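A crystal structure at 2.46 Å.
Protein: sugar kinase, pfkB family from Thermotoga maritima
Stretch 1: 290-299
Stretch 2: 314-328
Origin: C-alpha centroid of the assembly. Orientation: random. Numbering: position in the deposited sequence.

Stretch 1, residues 290-299: FLEMAKFGFA
Stretch 2 (314-328) DLEAIKKEYDHFTVE

Residues 290-299 form a regular α-helix that continues beyond A299, with phi/psi near -60/-45 and i-to-i+4 bonds such as F296 N to E292 O (3.0 Å) and A299 N to K295 O (3.0 Å). The second stretch opens with D314, an N-cap whose OD1 accepts from A317 N at 3.0 Å (chi1 p), followed by a short helix from L315. A type I turn spans K319 to Y322, and residues 320-323 keep helical phi/psi without the regular bonds. H324 (-110/28) leads into an extended strand, 325-328. The first helix meets the short helix at 105°, axes 9.9 Å apart at closest approach, and runs largely against the strand at 154°, 10.3 Å away. In register, the CA atoms of A299 and E321 lie 5.2 Å apart, those of K295 and V327 8.3 Å.

No hydrogen bond or salt bridge crosses the interface; packing accounts for its 601 Å² of buried surface. A299 is central to this. Its CB points toward the second stretch and lies 3.8 Å from I318 CG2, 4.1 Å from Y322 CE1 and 4.1 Å from F325 CE2. A methyl side chain suits such close backbone approach: A299 CB is 3.7 Å from I318 O, while A299 O is 3.4 Å from E321 CG.

F296 (chi1 t, chi2 85°) starts sideways, but its ring reaches the short helix. I318 (m, t) places CG2 over one ring face, 4.0 Å from the F296 centroid and 25° off the normal, a CH-pi contact. L315 (t, p) lies at the ring edge, CD1 being 3.8 Å from F296 CZ. Y322, with chi1 at -105° between wells, brings CE1 within 4.0 Å of F296 CD1; its OH stands 3.6 Å from F296 N, whose hydrogen is already committed to E292 O.

Toward the strand, F298 (chi1 t) and F325 (chi1 p) form an oblique aromatic pair, centroids 5.5 Å apart and planes at 59°, with F298 CE1 3.8 Å from F325 CB. F325 CZ also lies 3.6 Å from K295 O. The alternating strand directs F325 and V327 toward the helix and T326 away.

K295 (m, t, p, t) covers this side with its aliphatic chain, CD lying 3.8 Å from V327 CG2, while NZ reaches E292 OE2 at 2.7 Å in a salt bridge within the helix. Its length thus serves both apolar packing and charge pairing. L291 (t, p) adds a looser contact, CD2 to V327 CG1 at 4.3 Å. E321 (m, m) turns its carboxylate away, where OE1 accepts from H324 ND1 at 2.9 Å.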

# COMPACT_ATOMS: atom_id res chain seq x y z
N PHE A 290 -6.83 35.75 18.07
CA PHE A 290 -7.24 34.85 17.00
C PHE A 290 -6.61 35.14 15.65
O PHE A 290 -6.15 34.23 14.98
CB PHE A 290 -8.76 34.85 16.89
CG PHE A 290 -9.45 34.29 18.10
CD1 PHE A 290 -9.18 33.00 18.52
CD2 PHE A 290 -10.34 35.06 18.83
CE1 PHE A 290 -9.80 32.48 19.66
CE2 PHE A 290 -10.98 34.54 19.96
CZ PHE A 290 -10.70 33.25 20.37
N LEU A 291 -6.59 36.39 15.23
CA LEU A 291 -5.97 36.71 13.96
C LEU A 291 -4.52 36.26 14.00
O LEU A 291 -4.06 35.56 13.09
CB LEU A 291 -6.07 38.20 13.61
CG LEU A 291 -5.53 38.51 12.19
CD1 LEU A 291 -6.24 37.67 11.15
CD2 LEU A 291 -5.60 39.99 11.85
N GLU A 292 -3.80 36.63 15.06
CA GLU A 292 -2.40 36.19 15.20
C GLU A 292 -2.26 34.67 15.30
O GLU A 292 -1.28 34.11 14.81
CB GLU A 292 -1.71 36.90 16.37
CG GLU A 292 -1.63 38.43 16.20
CD GLU A 292 -0.66 38.88 15.11
OE1 GLU A 292 0.52 38.50 15.15
OE2 GLU A 292 -1.08 39.65 14.22
N MSE A 293 -3.24 33.99 15.89
CA MSE A 293 -3.28 32.53 15.84
C MSE A 293 -3.35 32.00 14.43
O MSE A 293 -2.58 31.13 14.07
CB MSE A 293 -4.49 31.98 16.56
CG MSE A 293 -4.30 31.73 18.02
SE MSE A 293 -5.91 30.91 18.73
CE MSE A 293 -6.34 29.77 17.30
N ALA A 294 -4.31 32.50 13.65
CA ALA A 294 -4.45 32.08 12.26
C ALA A 294 -3.19 32.39 11.43
O ALA A 294 -2.80 31.60 10.58
CB ALA A 294 -5.67 32.71 11.63
N LYS A 295 -2.57 33.54 11.70
CA LYS A 295 -1.35 33.94 10.99
C LYS A 295 -0.20 33.00 11.27
O LYS A 295 0.57 32.65 10.37
CB LYS A 295 -0.93 35.37 11.37
CG LYS A 295 -1.75 36.47 10.65
CD LYS A 295 -1.61 37.85 11.30
CE LYS A 295 -0.23 38.47 11.07
NZ LYS A 295 -0.10 39.80 11.74
N PHE A 296 -0.07 32.62 12.53
CA PHE A 296 0.97 31.69 12.92
C PHE A 296 0.67 30.31 12.33
O PHE A 296 1.57 29.60 11.88
CB PHE A 296 1.09 31.61 14.44
CG PHE A 296 2.29 30.84 14.92
CD1 PHE A 296 3.52 31.45 15.05
CD2 PHE A 296 2.17 29.50 15.25
CE1 PHE A 296 4.62 30.74 15.49
CE2 PHE A 296 3.26 28.79 15.69
CZ PHE A 296 4.50 29.41 15.81
N GLY A 297 -0.61 29.94 12.31
CA GLY A 297 -1.04 28.70 11.69
C GLY A 297 -0.65 28.68 10.23
O GLY A 297 -0.10 27.69 9.74
N PHE A 298 -0.90 29.80 9.55
CA PHE A 298 -0.63 29.92 8.11
C PHE A 298 0.87 29.78 7.86
O PHE A 298 1.27 29.09 6.94
CB PHE A 298 -1.16 31.26 7.56
CG PHE A 298 -1.28 31.29 6.05
CD1 PHE A 298 -0.20 31.66 5.27
CD2 PHE A 298 -2.46 30.94 5.43
CE1 PHE A 298 -0.30 31.68 3.88
CE2 PHE A 298 -2.58 30.96 4.04
CZ PHE A 298 -1.50 31.34 3.27
N ALA A 299 1.68 30.40 8.71
CA ALA A 299 3.13 30.28 8.63
C ALA A 299 3.57 28.81 8.69
O ALA A 299 4.41 28.39 7.90
CB ALA A 299 3.79 31.06 9.75
N ASP A 314 9.57 22.86 12.64
CA ASP A 314 9.98 23.43 13.93
C ASP A 314 9.84 24.96 13.93
O ASP A 314 9.63 25.58 12.88
CB ASP A 314 11.39 22.98 14.36
CG ASP A 314 12.51 23.44 13.42
OD1 ASP A 314 12.38 24.43 12.67
OD2 ASP A 314 13.58 22.79 13.46
N LEU A 315 9.96 25.55 15.12
CA LEU A 315 9.74 26.99 15.31
C LEU A 315 10.62 27.85 14.40
O LEU A 315 10.17 28.85 13.88
CB LEU A 315 9.95 27.38 16.78
CG LEU A 315 9.60 28.83 17.14
CD1 LEU A 315 8.14 29.15 16.79
CD2 LEU A 315 9.89 29.12 18.61
N GLU A 316 11.88 27.46 14.21
CA GLU A 316 12.77 28.16 13.29
C GLU A 316 12.16 28.19 11.88
O GLU A 316 12.12 29.24 11.26
CB GLU A 316 14.17 27.53 13.26
CG GLU A 316 15.13 28.16 12.22
CD GLU A 316 16.59 27.63 12.28
OE1 GLU A 316 16.81 26.49 12.76
OE2 GLU A 316 17.51 28.37 11.84
N ALA A 317 11.69 27.04 11.40
CA ALA A 317 11.17 26.91 10.03
C ALA A 317 9.84 27.66 9.87
O ALA A 317 9.49 28.09 8.75
CB ALA A 317 11.01 25.44 9.65
N ILE A 318 9.10 27.80 10.97
CA ILE A 318 7.82 28.52 10.98
C ILE A 318 8.04 30.03 10.90
O ILE A 318 7.45 30.70 10.07
CB ILE A 318 6.99 28.19 12.24
CG1 ILE A 318 6.51 26.73 12.18
CG2 ILE A 318 5.79 29.12 12.35
CD1 ILE A 318 5.89 26.23 13.44
N LYS A 319 8.89 30.56 11.77
CA LYS A 319 9.19 32.00 11.79
C LYS A 319 9.72 32.51 10.45
O LYS A 319 9.46 33.65 10.08
CB LYS A 319 10.20 32.34 12.91
CG LYS A 319 9.59 32.44 14.31
CD LYS A 319 10.63 32.84 15.34
CE LYS A 319 10.00 33.23 16.69
NZ LYS A 319 10.95 34.03 17.55
N LYS A 320 10.46 31.67 9.73
CA LYS A 320 10.99 31.99 8.39
C LYS A 320 9.91 32.33 7.36
O LYS A 320 10.20 32.95 6.34
CB LYS A 320 11.82 30.82 7.85
CG LYS A 320 13.27 30.82 8.31
CD LYS A 320 13.93 29.46 8.09
CE LYS A 320 15.43 29.53 8.38
NZ LYS A 320 16.04 28.19 8.66
N GLU A 321 8.69 31.92 7.63
CA GLU A 321 7.60 32.11 6.69
C GLU A 321 6.83 33.39 6.94
O GLU A 321 5.94 33.72 6.16
CB GLU A 321 6.64 30.91 6.76
CG GLU A 321 7.26 29.57 6.38
CD GLU A 321 7.79 29.53 4.95
OE1 GLU A 321 7.44 30.41 4.14
OE2 GLU A 321 8.56 28.59 4.65
N TYR A 322 7.16 34.12 8.01
CA TYR A 322 6.42 35.36 8.31
C TYR A 322 6.58 36.39 7.20
O TYR A 322 5.75 37.28 7.04
CB TYR A 322 6.78 35.92 9.69
CG TYR A 322 5.67 35.66 10.69
CD1 TYR A 322 5.56 34.42 11.35
CD2 TYR A 322 4.69 36.63 10.94
CE1 TYR A 322 4.50 34.18 12.25
CE2 TYR A 322 3.64 36.39 11.84
CZ TYR A 322 3.54 35.17 12.49
OH TYR A 322 2.49 34.97 13.37
N ASP A 323 7.62 36.21 6.40
CA ASP A 323 7.93 37.06 5.26
C ASP A 323 7.03 36.83 4.04
O ASP A 323 6.89 37.71 3.20
CB ASP A 323 9.37 36.74 4.85
CG ASP A 323 10.15 37.96 4.42
OD1 ASP A 323 9.60 38.81 3.67
OD2 ASP A 323 11.33 38.04 4.82
N HIS A 324 6.44 35.65 3.92
CA HIS A 324 5.88 35.18 2.66
C HIS A 324 4.36 35.13 2.63
O HIS A 324 3.80 34.32 1.90
CB HIS A 324 6.42 33.77 2.34
CG HIS A 324 7.92 33.68 2.30
ND1 HIS A 324 8.64 32.85 3.13
CD2 HIS A 324 8.82 34.32 1.52
CE1 HIS A 324 9.93 32.98 2.86
NE2 HIS A 324 10.07 33.87 1.90
N PHE A 325 3.69 35.98 3.40
CA PHE A 325 2.25 36.10 3.28
C PHE A 325 1.76 37.49 3.65
O PHE A 325 2.44 38.21 4.36
CB PHE A 325 1.52 35.01 4.08
CG PHE A 325 1.68 35.12 5.56
CD1 PHE A 325 0.83 35.94 6.31
CD2 PHE A 325 2.64 34.38 6.23
CE1 PHE A 325 0.96 36.03 7.68
CE2 PHE A 325 2.78 34.45 7.61
CZ PHE A 325 1.93 35.29 8.34
N THR A 326 0.59 37.86 3.14
CA THR A 326 -0.02 39.15 3.45
C THR A 326 -1.31 38.91 4.20
O THR A 326 -1.88 37.83 4.12
CB THR A 326 -0.29 40.04 2.18
OG1 THR A 326 -1.12 39.35 1.24
CG2 THR A 326 1.02 40.44 1.48
N VAL A 327 -1.76 39.90 4.96
CA VAL A 327 -3.10 39.92 5.54
C VAL A 327 -3.84 41.15 5.02
O VAL A 327 -3.33 42.27 5.08
CB VAL A 327 -3.08 40.00 7.09
CG1 VAL A 327 -4.52 39.89 7.65
CG2 VAL A 327 -2.17 38.94 7.70
N GLU A 328 -5.04 40.96 4.50
CA GLU A 328 -5.90 42.08 4.09
C GLU A 328 -7.11 42.02 4.99
O GLU A 328 -7.50 40.93 5.46
CB GLU A 328 -6.35 41.94 2.63
CG GLU A 328 -5.27 41.42 1.67
CD GLU A 328 -5.78 41.28 0.24
OE1 GLU A 328 -6.97 40.96 0.08
OE2 GLU A 328 -4.98 41.51 -0.71